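Local coordinates for putative carboxynorspermidine decarboxylase protein (Sinorhizobium meliloti, PDB 3MT1), which probably catalyses the pyridoxal 5'-phosphate-dependent decarboxylation of carboxynorspermidine and carboxyspermidine to norspermidine and spermidine, at residues P5-D10 / Y324-K329; L242-L247 / D314-Q319; A257-S262 / Y288-K293; E264-D269 / N333-P338; L280-S285 / G302-A307. All coordinates share one frame; numbering follows the deposited sequence.

Contact 1 (P5-D10 / Y324-K329). With SO4 (sulfate ion), chain D.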
# COMPACT_ATOMS: atom_id res chain seq x y z
N PRO B 5 7.36 2.26 -15.66
CA PRO B 5 8.35 2.12 -14.62
C PRO B 5 8.76 0.67 -14.47
O PRO B 5 7.98 -0.24 -14.81
CB PRO B 5 7.59 2.58 -13.37
CG PRO B 5 6.18 2.21 -13.62
CD PRO B 5 6.00 2.43 -15.12
N TYR B 6 9.96 0.45 -13.97
CA TYR B 6 10.37 -0.87 -13.50
C TYR B 6 11.40 -0.74 -12.37
O TYR B 6 12.10 0.30 -12.26
CB TYR B 6 10.90 -1.73 -14.66
CG TYR B 6 11.99 -1.09 -15.48
CD1 TYR B 6 13.33 -1.24 -15.15
CD2 TYR B 6 11.68 -0.33 -16.61
CE1 TYR B 6 14.34 -0.65 -15.92
CE2 TYR B 6 12.68 0.26 -17.37
CZ TYR B 6 14.01 0.10 -17.01
OH TYR B 6 14.99 0.69 -17.77
N TYR B 7 11.46 -1.76 -11.51
CA TYR B 7 12.47 -1.86 -10.48
C TYR B 7 13.61 -2.61 -11.11
O TYR B 7 13.40 -3.71 -11.65
CB TYR B 7 11.96 -2.69 -9.30
CG TYR B 7 10.72 -2.17 -8.56
CD1 TYR B 7 9.47 -2.76 -8.79
CD2 TYR B 7 10.82 -1.18 -7.59
CE1 TYR B 7 8.33 -2.32 -8.12
CE2 TYR B 7 9.68 -0.72 -6.89
CZ TYR B 7 8.43 -1.30 -7.16
OH TYR B 7 7.28 -0.89 -6.50
N LEU B 8 14.83 -2.07 -11.04
CA LEU B 8 15.96 -2.74 -11.69
C LEU B 8 16.92 -3.25 -10.65
O LEU B 8 17.56 -2.48 -9.93
CB LEU B 8 16.66 -1.78 -12.65
CG LEU B 8 17.85 -2.29 -13.49
CD1 LEU B 8 17.53 -3.53 -14.20
CD2 LEU B 8 18.30 -1.23 -14.52
N ILE B 9 17.01 -4.56 -10.52
CA ILE B 9 17.90 -5.11 -9.55
C ILE B 9 19.25 -5.35 -10.21
O ILE B 9 19.36 -6.14 -11.15
CB ILE B 9 17.35 -6.40 -8.97
CG1 ILE B 9 16.03 -6.10 -8.21
CG2 ILE B 9 18.42 -7.10 -8.08
CD1 ILE B 9 15.12 -7.35 -8.08
N ASP B 10 20.27 -4.64 -9.72
CA ASP B 10 21.60 -4.77 -10.26
C ASP B 10 22.33 -6.01 -9.71
O ASP B 10 22.76 -6.05 -8.55
CB ASP B 10 22.43 -3.48 -10.03
CG ASP B 10 23.83 -3.55 -10.68
OD1 ASP B 10 24.06 -2.87 -11.72
OD2 ASP B 10 24.69 -4.33 -10.17
N TYR B 324 11.28 -2.93 1.24
CA TYR B 324 9.99 -2.44 1.69
C TYR B 324 9.27 -1.70 0.55
O TYR B 324 8.42 -0.83 0.79
CB TYR B 324 10.14 -1.55 2.96
CG TYR B 324 10.70 -2.31 4.13
CD1 TYR B 324 9.92 -3.24 4.84
CD2 TYR B 324 12.06 -2.17 4.49
CE1 TYR B 324 10.46 -4.00 5.93
CE2 TYR B 324 12.61 -2.89 5.56
CZ TYR B 324 11.81 -3.78 6.27
OH TYR B 324 12.40 -4.50 7.30
N THR B 325 9.63 -2.04 -0.68
CA THR B 325 8.98 -1.42 -1.83
C THR B 325 8.16 -2.48 -2.56
O THR B 325 6.95 -2.44 -2.54
CB THR B 325 10.01 -0.81 -2.78
OG1 THR B 325 10.95 -1.84 -3.15
CG2 THR B 325 10.74 0.39 -2.10
N MSE B 326 8.84 -3.46 -3.15
CA MSE B 326 8.17 -4.50 -3.90
C MSE B 326 7.18 -5.29 -3.07
O MSE B 326 6.17 -5.70 -3.60
CB MSE B 326 9.18 -5.45 -4.53
CG MSE B 326 9.57 -5.03 -5.93
SE MSE B 326 11.31 -5.69 -6.61
CE MSE B 326 12.41 -4.80 -5.26
N VAL B 327 7.46 -5.52 -1.81
CA VAL B 327 6.58 -6.35 -0.99
C VAL B 327 5.22 -5.67 -0.66
O VAL B 327 4.33 -6.29 -0.09
CB VAL B 327 7.28 -6.71 0.35
CG1 VAL B 327 8.31 -7.88 0.17
CG2 VAL B 327 7.89 -5.45 0.97
N LYS B 328 5.08 -4.38 -0.99
CA LYS B 328 3.91 -3.67 -0.56
C LYS B 328 3.34 -2.80 -1.67
O LYS B 328 2.55 -1.91 -1.43
CB LYS B 328 4.14 -2.90 0.76
CG LYS B 328 5.36 -1.98 0.78
CD LYS B 328 5.37 -1.14 2.08
CE LYS B 328 6.36 -1.69 3.08
NZ LYS B 328 6.03 -1.33 4.45
N LYS B 329 3.72 -3.10 -2.90
CA LYS B 329 3.17 -2.40 -4.03
C LYS B 329 1.70 -2.73 -4.24
O LYS B 329 1.24 -3.83 -3.94
CB LYS B 329 3.98 -2.72 -5.27
CG LYS B 329 3.99 -4.19 -5.69
CD LYS B 329 4.91 -4.37 -6.93
CE LYS B 329 5.42 -5.83 -7.03
NZ LYS B 329 4.24 -6.74 -6.97
S SO4 D . 15.63 -4.58 8.58
O1 SO4 D . 15.64 -3.34 9.34
O2 SO4 D . 15.25 -4.33 7.20
O3 SO4 D . 17.01 -5.07 8.63
O4 SO4 D . 14.74 -5.58 9.18
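Lys-328 NZ is gripped by two carboxylates, Asp-269 OD1 of its own chain, a residue predicted to bind substrate, and Glu-264 OE2 of the second subunit, so the turn 324-329 is tied into the dimer interface. Within that turn Lys-328 N bonds back to Thr-325 O. The contact itself is apolar and centres on the ring of Tyr-7, whose CG stands anti to the carbonyl carbon (chi1 -60°). Selenomethionine Met-326 lies over one face: its CG is 3.8 Å from the centroid of the Tyr-7 ring, a CH-pi contact only 19° off the normal. The chain then bends at chi3, and SE stands obliquely 4.5 Å from the Tyr-7 centroid, a Met-aromatic contact. SE also meets Ile-9 CD1 at 4.4 Å. Near the far end of the ring, Lys-329 CB comes to 4.0 Å from Tyr-7 OH, a hydroxyl bonded to His-266 O. Tyr-324 OH donates to sulfate O2 at 2.9 Å; Gly-199, Gly-232 and Glu-233 bind this ion through backbone N, consistent with a cofactor phosphate site. Strand 6-10 runs between strand 240-251, antiparallel, and strand 339-343, parallel, with the 324-329 turn packed against it beside helix 268-273.

Contact 2 (L242-L247 / D314-Q319)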
# COMPACT_ATOMS: atom_id res chain seq x y z
N LEU B 242 14.43 2.33 -8.98
CA LEU B 242 13.15 2.42 -9.66
C LEU B 242 13.29 3.37 -10.87
O LEU B 242 13.44 4.58 -10.68
CB LEU B 242 12.01 2.88 -8.70
CG LEU B 242 10.61 3.18 -9.29
CD1 LEU B 242 10.03 2.00 -10.10
CD2 LEU B 242 9.57 3.74 -8.25
N GLU B 243 13.22 2.83 -12.08
CA GLU B 243 13.35 3.61 -13.30
C GLU B 243 12.05 4.28 -13.77
O GLU B 243 11.05 3.59 -13.99
CB GLU B 243 13.91 2.71 -14.40
CG GLU B 243 15.23 2.03 -14.02
CD GLU B 243 16.36 3.02 -13.70
OE1 GLU B 243 16.53 4.06 -14.42
OE2 GLU B 243 17.09 2.76 -12.72
N VAL B 244 12.05 5.61 -13.94
CA VAL B 244 10.84 6.32 -14.40
C VAL B 244 11.10 7.36 -15.53
O VAL B 244 12.24 7.74 -15.78
CB VAL B 244 10.06 7.03 -13.25
CG1 VAL B 244 9.73 6.08 -12.10
CG2 VAL B 244 10.85 8.24 -12.73
N THR B 245 10.02 7.80 -16.17
CA THR B 245 10.08 8.75 -17.25
C THR B 245 9.29 9.96 -16.82
O THR B 245 8.33 9.84 -16.08
CB THR B 245 9.46 8.15 -18.55
OG1 THR B 245 10.22 7.00 -18.94
CG2 THR B 245 9.56 9.11 -19.68
N VAL B 246 9.71 11.14 -17.28
CA VAL B 246 8.92 12.36 -17.09
C VAL B 246 7.85 12.39 -18.15
O VAL B 246 8.12 12.09 -19.31
CB VAL B 246 9.79 13.61 -17.17
CG1 VAL B 246 8.94 14.88 -17.23
CG2 VAL B 246 10.75 13.63 -15.99
N LEU B 247 6.63 12.72 -17.74
CA LEU B 247 5.48 12.73 -18.63
C LEU B 247 4.94 14.14 -18.89
O LEU B 247 4.36 14.41 -19.93
CB LEU B 247 4.36 11.86 -18.04
CG LEU B 247 4.59 10.38 -17.77
CD1 LEU B 247 3.36 9.90 -17.14
CD2 LEU B 247 4.85 9.59 -19.04
N ASP B 314 12.33 12.27 -20.43
CA ASP B 314 13.59 12.11 -19.70
C ASP B 314 13.43 11.07 -18.62
O ASP B 314 12.37 10.95 -18.01
CB ASP B 314 14.06 13.43 -19.09
CG ASP B 314 14.58 14.42 -20.15
OD1 ASP B 314 14.77 14.00 -21.33
OD2 ASP B 314 14.81 15.61 -19.81
N ARG B 315 14.52 10.35 -18.40
CA ARG B 315 14.52 9.19 -17.57
C ARG B 315 15.12 9.58 -16.24
O ARG B 315 16.15 10.24 -16.21
CB ARG B 315 15.38 8.11 -18.23
CG ARG B 315 15.86 7.08 -17.25
CD ARG B 315 14.68 6.17 -16.79
NE ARG B 315 14.28 5.34 -17.92
CZ ARG B 315 14.94 4.23 -18.24
NH1 ARG B 315 15.96 3.86 -17.49
NH2 ARG B 315 14.57 3.50 -19.29
N ILE B 316 14.46 9.18 -15.15
CA ILE B 316 14.91 9.41 -13.78
C ILE B 316 14.99 8.08 -13.00
O ILE B 316 14.07 7.28 -13.08
CB ILE B 316 13.94 10.41 -13.06
CG1 ILE B 316 14.16 11.84 -13.58
CG2 ILE B 316 14.07 10.34 -11.51
CD1 ILE B 316 13.02 12.79 -13.26
N SER B 317 16.07 7.86 -12.26
CA SER B 317 16.28 6.63 -11.48
C SER B 317 16.20 6.87 -9.96
O SER B 317 17.12 7.44 -9.37
CB SER B 317 17.66 6.00 -11.79
OG SER B 317 17.99 6.08 -13.16
N PHE B 318 15.16 6.42 -9.29
CA PHE B 318 15.18 6.52 -7.83
C PHE B 318 16.09 5.47 -7.26
O PHE B 318 16.00 4.31 -7.59
CB PHE B 318 13.78 6.55 -7.22
CG PHE B 318 13.00 7.74 -7.67
CD1 PHE B 318 13.40 9.01 -7.32
CD2 PHE B 318 11.90 7.60 -8.53
CE1 PHE B 318 12.71 10.14 -7.77
CE2 PHE B 318 11.19 8.71 -8.99
CZ PHE B 318 11.61 10.00 -8.60
N GLN B 319 16.98 5.91 -6.41
CA GLN B 319 18.03 5.05 -5.89
C GLN B 319 17.55 4.25 -4.69
O GLN B 319 16.56 4.63 -4.04
CB GLN B 319 19.27 5.89 -5.51
CG GLN B 319 19.83 6.71 -6.66
CD GLN B 319 20.33 5.85 -7.83
OE1 GLN B 319 21.08 4.88 -7.67
NE2 GLN B 319 19.89 6.22 -9.03
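The Phe-318 ring has Ile-316 CG2 of its own strand over one face, 3.8 Å above the plane and toward the rim, while Val-244 CG2 approaches CE2 obliquely; Phe-301 stacks with the same ring. The other flat group, the Arg-315 guanidinium, lies with Glu-243 CB over one face and Val-244 O near its edge. Bends at chi2 and chi3 fold the arginine back across the neighbouring strand, so that NH1 reaches Glu-243 OE1 at 3.1 Å in a salt bridge. The donor comes from above the carboxylate, whose plane is turned 63° from the guanidinium. Glu-243 OE1 takes a second bond, from Ser-317 OG at 2.8 Å on its syn lone pair, and Glu-243 OE2 is bonded to Thr-241 OG1. The carboxylate is thus held at both oxygens, which probably keeps it ionised. On the sheet face bearing Val-244 and Ile-316 the packing is apolar; farther along, Val-246 CG2 meets Ile-316 CD1 at 3.6 Å. Five backbone bonds join the strands, the straightest from Ile-316 N to Val-244 O, 2.7 Å and 169°. This is an antiparallel ladder of the C-terminal beta domain characteristic of class-II Orn/Lys/Arg decarboxylases.

Contact 3 (A257-S262 / Y288-K293)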
# COMPACT_ATOMS: atom_id res chain seq x y z
N ALA B 257 7.68 18.26 -12.07
CA ALA B 257 7.71 17.23 -13.09
C ALA B 257 6.95 15.98 -12.64
O ALA B 257 7.13 15.49 -11.53
CB ALA B 257 9.16 16.90 -13.48
N ILE B 258 6.10 15.46 -13.53
CA ILE B 258 5.30 14.26 -13.30
C ILE B 258 5.98 13.04 -13.91
O ILE B 258 6.32 13.05 -15.09
CB ILE B 258 3.90 14.36 -13.98
CG1 ILE B 258 3.31 15.78 -13.87
CG2 ILE B 258 2.93 13.25 -13.43
CD1 ILE B 258 2.77 16.12 -12.47
N VAL B 259 6.13 11.98 -13.12
CA VAL B 259 6.71 10.75 -13.61
C VAL B 259 5.68 9.61 -13.65
O VAL B 259 4.60 9.70 -13.03
CB VAL B 259 7.94 10.31 -12.80
CG1 VAL B 259 8.98 11.43 -12.78
CG2 VAL B 259 7.55 9.87 -11.39
N ASP B 260 6.03 8.56 -14.38
CA ASP B 260 5.08 7.51 -14.65
C ASP B 260 5.01 6.48 -13.52
O ASP B 260 5.04 5.29 -13.75
CB ASP B 260 5.31 6.89 -16.02
CG ASP B 260 6.68 6.20 -16.16
OD1 ASP B 260 7.56 6.31 -15.26
OD2 ASP B 260 6.87 5.53 -17.22
N SER B 261 4.88 6.96 -12.30
CA SER B 261 4.89 6.11 -11.14
C SER B 261 4.15 6.86 -10.04
O SER B 261 3.72 8.00 -10.26
CB SER B 261 6.33 5.86 -10.72
OG SER B 261 6.45 5.00 -9.61
N SER B 262 4.04 6.25 -8.86
CA SER B 262 3.35 6.84 -7.71
C SER B 262 3.96 6.32 -6.40
O SER B 262 4.11 5.11 -6.22
CB SER B 262 1.88 6.44 -7.80
OG SER B 262 1.13 6.92 -6.71
N TYR B 288 13.59 20.78 -8.97
CA TYR B 288 12.30 20.19 -9.37
C TYR B 288 11.64 19.47 -8.21
O TYR B 288 12.28 18.70 -7.48
CB TYR B 288 12.46 19.20 -10.52
CG TYR B 288 12.53 19.83 -11.90
CD1 TYR B 288 11.42 19.85 -12.73
CD2 TYR B 288 13.72 20.38 -12.37
CE1 TYR B 288 11.48 20.42 -14.00
CE2 TYR B 288 13.80 20.95 -13.63
CZ TYR B 288 12.68 20.97 -14.45
OH TYR B 288 12.77 21.54 -15.71
N MSE B 289 10.35 19.73 -8.05
CA MSE B 289 9.52 18.80 -7.31
C MSE B 289 9.04 17.74 -8.30
O MSE B 289 8.44 18.07 -9.33
CB MSE B 289 8.34 19.49 -6.64
CG MSE B 289 7.79 18.67 -5.49
SE MSE B 289 6.16 19.46 -4.79
CE MSE B 289 6.40 19.08 -2.86
N ILE B 290 9.36 16.48 -8.00
CA ILE B 290 8.92 15.38 -8.84
C ILE B 290 7.76 14.67 -8.19
O ILE B 290 7.86 14.23 -7.06
CB ILE B 290 10.04 14.34 -9.11
CG1 ILE B 290 11.31 15.02 -9.62
CG2 ILE B 290 9.56 13.28 -10.12
CD1 ILE B 290 12.37 15.18 -8.54
N CYS B 291 6.67 14.55 -8.92
CA CYS B 291 5.45 14.03 -8.35
C CYS B 291 4.98 12.82 -9.08
O CYS B 291 5.31 12.65 -10.26
CB CYS B 291 4.34 15.05 -8.44
SG CYS B 291 4.83 16.65 -7.86
N GLY B 292 4.21 12.00 -8.38
CA GLY B 292 3.62 10.82 -8.96
C GLY B 292 2.43 11.12 -9.86
O GLY B 292 1.92 12.24 -9.94
N LYS B 293 1.99 10.06 -10.51
CA LYS B 293 0.90 10.08 -11.45
C LYS B 293 -0.47 10.06 -10.72
O LYS B 293 -1.49 10.06 -11.36
CB LYS B 293 1.05 8.82 -12.30
CG LYS B 293 0.78 8.95 -13.77
CD LYS B 293 1.05 7.62 -14.48
CE LYS B 293 -0.19 7.14 -15.21
NZ LYS B 293 -0.42 7.93 -16.45
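Chi1 of -56° turns Val-259 CG1 anti to the carbonyl carbon, and chi1 of -51° swings Ile-290 CG2 anti to its backbone N; the two methyls meet tightly, Val-259 CG1 to Ile-290 CG2 at 3.3 Å, as the side chains cross obliquely. Earlier along the pair, Ala-257 CB comes up to Tyr-288 CD1 at 3.8 Å, while the Tyr-288 hydroxyl is bonded to Leu-310 N. Backbone bonds zigzag between the strands: Ala-257 N to Met-289 O at 2.8 Å, Cys-291 N to Ala-257 O, and Val-259 N to Cys-291 O at 3.0 Å. Each donor sits nearly along the C=O axis. The pattern is that of a parallel pair inside an otherwise largely antiparallel beta domain: strand 255-259 has strand 240-251 on its other flank, strand 286-291 has strand 300-306, and the chain between the parallel partners passes through helices 263-266 and 268-273. Past the strands, Asp-260 is the centre of an inverse gamma turn that redirects the backbone, and its carboxylate is bonded to Thr-4 OG1 and Thr-245 N. Ser-261 O then accepts from Lys-293 N at 2.7 Å, a short bond that carries the pairing beyond the sheet. Gly-292, with no side chain, brings its CA to 3.1 Å from the same Ser-261 O. Lys-293 starts toward Ser-261 but bends at chi3 and chi4; its CD lies 4.0 Å from Asp-260 CA, and NZ leaves to bind Ala-80 O and Glu-85 OE2 of the second subunit.

Contact 4 (E264-D269 / N333-P338)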
# COMPACT_ATOMS: atom_id res chain seq x y z
N GLU B 264 2.55 6.17 -3.61
CA GLU B 264 1.58 5.38 -2.88
C GLU B 264 1.57 3.93 -3.36
O GLU B 264 1.46 3.00 -2.55
CB GLU B 264 0.15 5.98 -2.90
CG GLU B 264 -0.77 5.16 -1.99
CD GLU B 264 -2.08 5.83 -1.68
OE1 GLU B 264 -2.19 7.05 -1.86
OE2 GLU B 264 -3.04 5.13 -1.28
N ALA B 265 1.73 3.76 -4.66
CA ALA B 265 1.58 2.44 -5.25
C ALA B 265 2.89 1.69 -5.27
O ALA B 265 2.89 0.46 -5.32
CB ALA B 265 1.03 2.56 -6.65
N HIS B 266 4.00 2.41 -5.27
CA HIS B 266 5.30 1.82 -5.68
C HIS B 266 6.43 1.92 -4.67
O HIS B 266 7.38 1.16 -4.77
CB HIS B 266 5.75 2.37 -7.03
CG HIS B 266 4.71 2.23 -8.09
ND1 HIS B 266 4.57 3.12 -9.13
CD2 HIS B 266 3.74 1.30 -8.26
CE1 HIS B 266 3.56 2.74 -9.90
NE2 HIS B 266 3.03 1.64 -9.39
N MSE B 267 6.33 2.85 -3.73
CA MSE B 267 7.39 3.10 -2.74
C MSE B 267 6.72 3.64 -1.47
O MSE B 267 6.97 4.76 -1.01
CB MSE B 267 8.40 4.07 -3.34
CG MSE B 267 9.52 3.40 -4.21
SE MSE B 267 10.76 4.83 -4.73
CE MSE B 267 12.04 4.59 -3.25
N LEU B 268 5.82 2.81 -0.94
CA LEU B 268 4.80 3.24 -0.04
C LEU B 268 5.38 3.70 1.29
O LEU B 268 4.79 4.55 1.96
CB LEU B 268 3.77 2.12 0.12
CG LEU B 268 2.69 2.16 1.23
CD1 LEU B 268 1.71 3.34 1.06
CD2 LEU B 268 1.92 0.82 1.36
N ASP B 269 6.52 3.15 1.68
CA ASP B 269 7.24 3.66 2.85
C ASP B 269 7.50 5.16 2.77
O ASP B 269 7.43 5.85 3.78
CB ASP B 269 8.53 2.87 3.16
CG ASP B 269 8.30 1.75 4.22
OD1 ASP B 269 7.18 1.20 4.25
OD2 ASP B 269 9.21 1.41 5.02
N ASN B 333 -5.19 3.79 -7.84
CA ASN B 333 -5.53 4.56 -9.03
C ASN B 333 -5.56 3.74 -10.32
O ASN B 333 -5.82 4.27 -11.39
CB ASN B 333 -4.61 5.80 -9.17
CG ASN B 333 -5.17 7.08 -8.48
OD1 ASN B 333 -5.84 7.00 -7.44
ND2 ASN B 333 -4.89 8.25 -9.06
N GLY B 334 -5.30 2.44 -10.22
CA GLY B 334 -5.03 1.62 -11.38
C GLY B 334 -3.75 1.98 -12.13
O GLY B 334 -3.53 1.51 -13.26
N VAL B 335 -2.89 2.81 -11.55
CA VAL B 335 -1.63 3.07 -12.24
C VAL B 335 -0.84 1.79 -12.51
O VAL B 335 -0.91 0.81 -11.76
CB VAL B 335 -0.70 4.19 -11.64
CG1 VAL B 335 -1.48 5.47 -11.39
CG2 VAL B 335 0.01 3.71 -10.41
N LYS B 336 -0.16 1.80 -13.65
CA LYS B 336 0.68 0.69 -14.09
C LYS B 336 1.66 0.27 -13.00
O LYS B 336 2.34 1.12 -12.41
CB LYS B 336 1.46 1.09 -15.35
CG LYS B 336 1.81 -0.14 -16.17
CD LYS B 336 2.75 0.13 -17.33
CE LYS B 336 3.18 -1.21 -17.92
NZ LYS B 336 4.55 -1.05 -18.50
N MSE B 337 1.70 -1.02 -12.71
CA MSE B 337 2.58 -1.52 -11.71
C MSE B 337 3.99 -1.76 -12.30
O MSE B 337 4.12 -2.20 -13.43
CB MSE B 337 2.00 -2.80 -11.12
CG MSE B 337 2.73 -3.29 -9.87
SE MSE B 337 1.81 -4.85 -9.19
CE MSE B 337 0.51 -3.94 -8.04
N PRO B 338 5.06 -1.45 -11.54
CA PRO B 338 6.32 -1.54 -12.26
C PRO B 338 6.76 -2.96 -12.51
O PRO B 338 6.58 -3.83 -11.66
CB PRO B 338 7.30 -0.80 -11.34
CG PRO B 338 6.44 0.12 -10.47
CD PRO B 338 5.17 -0.67 -10.29
O HOH W 1 0.73 -0.16 -9.62
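The imidazole of His-266 is sandwiched. Ala-265 CB lies 3.3 Å above one face of the ring, and the pyrrolidine of Pro-338 crosses the opposite face obliquely, its CD placed over the ring in a CH-pi contact. Both carbons sit toward the rim. A chi1 of -53° places CG of His-266 anti to the carbonyl carbon, pointing the ring at the 333-338 loop. Val-335 comes at it aslant, with CG2 at 3.7 Å from His-266 CE1; the same methyl touches Ala-265 CB at 4.1 Å, so one branch of the valine serves both residues. In the plane of the ring a water stands at the edge, 2.9 Å from His-266 NE2, and donates to Val-335 O at 2.9 Å. The other nitrogen, ND1, is hydrogen-bonded to Ser-261 OG. The two partners probably help fix the rotation of the ring. His-266 closes helix 263-266 just before helix 268-273, which carries Asp-269, predicted to bind substrate; Pro-338 leads into strand 339-343. Leu-242 of strand 240-251 touches both Met-267 and Pro-338, whereas Leu-268 packs on Leu-268 of the second subunit.

Contact 5 (L280-S285 / G302-A307)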
# COMPACT_ATOMS: atom_id res chain seq x y z
N LEU B 280 20.60 10.89 -8.12
CA LEU B 280 22.04 11.11 -8.30
C LEU B 280 22.33 11.80 -9.62
O LEU B 280 21.69 11.52 -10.62
CB LEU B 280 22.82 9.80 -8.27
CG LEU B 280 22.91 8.94 -7.01
CD1 LEU B 280 23.72 7.69 -7.35
CD2 LEU B 280 23.51 9.67 -5.82
N PRO B 281 23.28 12.76 -9.62
CA PRO B 281 23.78 13.43 -8.42
C PRO B 281 22.69 14.39 -8.00
O PRO B 281 21.81 14.75 -8.81
CB PRO B 281 24.93 14.24 -8.97
CG PRO B 281 24.46 14.58 -10.36
CD PRO B 281 23.83 13.34 -10.85
N ASN B 282 22.66 14.79 -6.75
CA ASN B 282 21.55 15.69 -6.48
C ASN B 282 22.06 17.11 -6.62
O ASN B 282 22.07 17.89 -5.66
CB ASN B 282 20.87 15.40 -5.14
CG ASN B 282 19.58 16.16 -4.99
OD1 ASN B 282 19.00 16.61 -5.97
ND2 ASN B 282 19.13 16.32 -3.76
N GLU B 283 22.53 17.42 -7.83
CA GLU B 283 23.29 18.65 -8.07
C GLU B 283 22.83 19.36 -9.32
O GLU B 283 22.12 18.78 -10.15
CB GLU B 283 24.79 18.36 -8.18
CG GLU B 283 25.47 17.93 -6.88
CD GLU B 283 25.38 18.96 -5.75
OE1 GLU B 283 24.97 20.13 -6.02
OE2 GLU B 283 25.70 18.61 -4.59
N GLY B 284 23.26 20.61 -9.46
CA GLY B 284 22.84 21.45 -10.55
C GLY B 284 21.93 22.55 -10.04
O GLY B 284 21.63 22.63 -8.85
N SER B 285 21.47 23.40 -10.95
CA SER B 285 20.67 24.55 -10.57
C SER B 285 19.29 24.59 -11.21
O SER B 285 18.77 25.67 -11.48
CB SER B 285 21.45 25.85 -10.85
OG SER B 285 21.95 25.85 -12.18
N GLY B 302 10.09 13.87 -4.10
CA GLY B 302 11.08 14.78 -3.52
C GLY B 302 11.41 16.04 -4.34
O GLY B 302 11.06 16.14 -5.52
N GLU B 303 12.06 17.02 -3.71
CA GLU B 303 12.58 18.22 -4.43
C GLU B 303 14.03 17.89 -4.77
O GLU B 303 14.83 17.60 -3.88
CB GLU B 303 12.49 19.52 -3.60
CG GLU B 303 11.08 19.92 -3.13
CD GLU B 303 10.93 21.42 -2.73
OE1 GLU B 303 11.74 21.95 -1.91
OE2 GLU B 303 9.97 22.08 -3.22
N PHE B 304 14.37 17.88 -6.05
CA PHE B 304 15.74 17.57 -6.40
C PHE B 304 16.39 18.61 -7.27
O PHE B 304 15.74 19.43 -7.89
CB PHE B 304 15.84 16.20 -7.05
CG PHE B 304 15.35 15.10 -6.17
CD1 PHE B 304 16.12 14.67 -5.11
CD2 PHE B 304 14.10 14.52 -6.39
CE1 PHE B 304 15.67 13.67 -4.28
CE2 PHE B 304 13.64 13.52 -5.55
CZ PHE B 304 14.43 13.09 -4.50
N ARG B 305 17.71 18.56 -7.26
CA ARG B 305 18.53 19.31 -8.20
C ARG B 305 18.88 18.42 -9.41
O ARG B 305 19.09 17.20 -9.30
CB ARG B 305 19.78 19.85 -7.49
CG ARG B 305 19.52 21.09 -6.69
CD ARG B 305 20.55 21.29 -5.60
NE ARG B 305 20.63 22.70 -5.21
CZ ARG B 305 20.82 23.13 -3.96
NH1 ARG B 305 20.93 22.25 -2.95
NH2 ARG B 305 20.89 24.44 -3.70
N PHE B 306 18.89 19.08 -10.56
CA PHE B 306 19.29 18.51 -11.83
C PHE B 306 20.17 19.56 -12.49
O PHE B 306 20.12 20.74 -12.12
CB PHE B 306 18.06 18.23 -12.68
CG PHE B 306 17.11 17.24 -12.05
CD1 PHE B 306 17.30 15.87 -12.22
CD2 PHE B 306 16.05 17.68 -11.26
CE1 PHE B 306 16.45 14.95 -11.63
CE2 PHE B 306 15.19 16.77 -10.67
CZ PHE B 306 15.38 15.40 -10.85
N ALA B 307 20.98 19.12 -13.44
CA ALA B 307 21.93 20.02 -14.10
C ALA B 307 21.25 20.72 -15.29
O ALA B 307 21.53 21.89 -15.57
CB ALA B 307 23.13 19.24 -14.54
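The tight part is built on Asn-282, whose CG stands anti to the backbone N (chi1 -170°), so that the amide at its end reaches strand 300-306. There OD1 accepts from Arg-305 N at 2.7 Å, the donor lying in the plane of the amide carbonyl and the N-H pointing well at it, 157°. The same amide fits against Phe-304: OD1 lies 3.4 Å from Phe-304 CB, and Asn-282 CG faces the ring edge in its plane, 3.8 Å from Phe-304 CD1, with amide and ring turned 65° apart. Close by, Gly-284 CA reaches Phe-306 O at 3.2 Å in a CA-H...O contact; a CB here would run into Phe-306 O and Ala-307 CA and jam against the preceding carbonyl. The strand is paired with strand 286-291, through backbone bonds of Phe-304 with Tyr-288 and of Phe-306 with His-286. Here the loop 280-285 crosses it nearly at right angles, so a side-chain carbonyl, in place of a further strand, takes up the N-H of Arg-305. Asn-282 also centres an inverse gamma turn, closed by a weak bond from Glu-283 N to Pro-281 O. The outer side is looser. Arg-305 CG rests 3.4 Å from Gly-284 O, and the chain of this exposed residue runs extended to NE. Glu-283 OE1 stays 5.1 Å from Arg-305 NE, opposite charges near each other without contact. Pro-281, Glu-283 and Ser-285 meet a crystal neighbour, but no other chain of the dimer touches this loop; Glu-303 forms a salt bridge with Lys-254.

Contacts 1, 2, 3 and 5 share one mixed sheet. Contact 1 meets contact 2 through Tyr-6 O and Glu-243 N, 2.8 Å apart; contact 2 meets contact 3 through Leu-247 N and Ile-258 O at 2.7 Å, and contact 3 meets contact 5 through Tyr-288 O and Phe-304 N at 2.7 Å. Contact 4 lies beside this row, 10 Å from contact 1 between centres, and holds Asp-269, one of two predicted substrate-binding residues. Contact 1 reaches the sulfate through Tyr-324; its Thr-325 side chain is about 6 Å from the side chain of Asp-269 and about 8 Å from that of Glu-233. Contact 5 is remote from that site. Contacts 1, 3 and 4 touch the second subunit, contact 2 through Leu-247 alone.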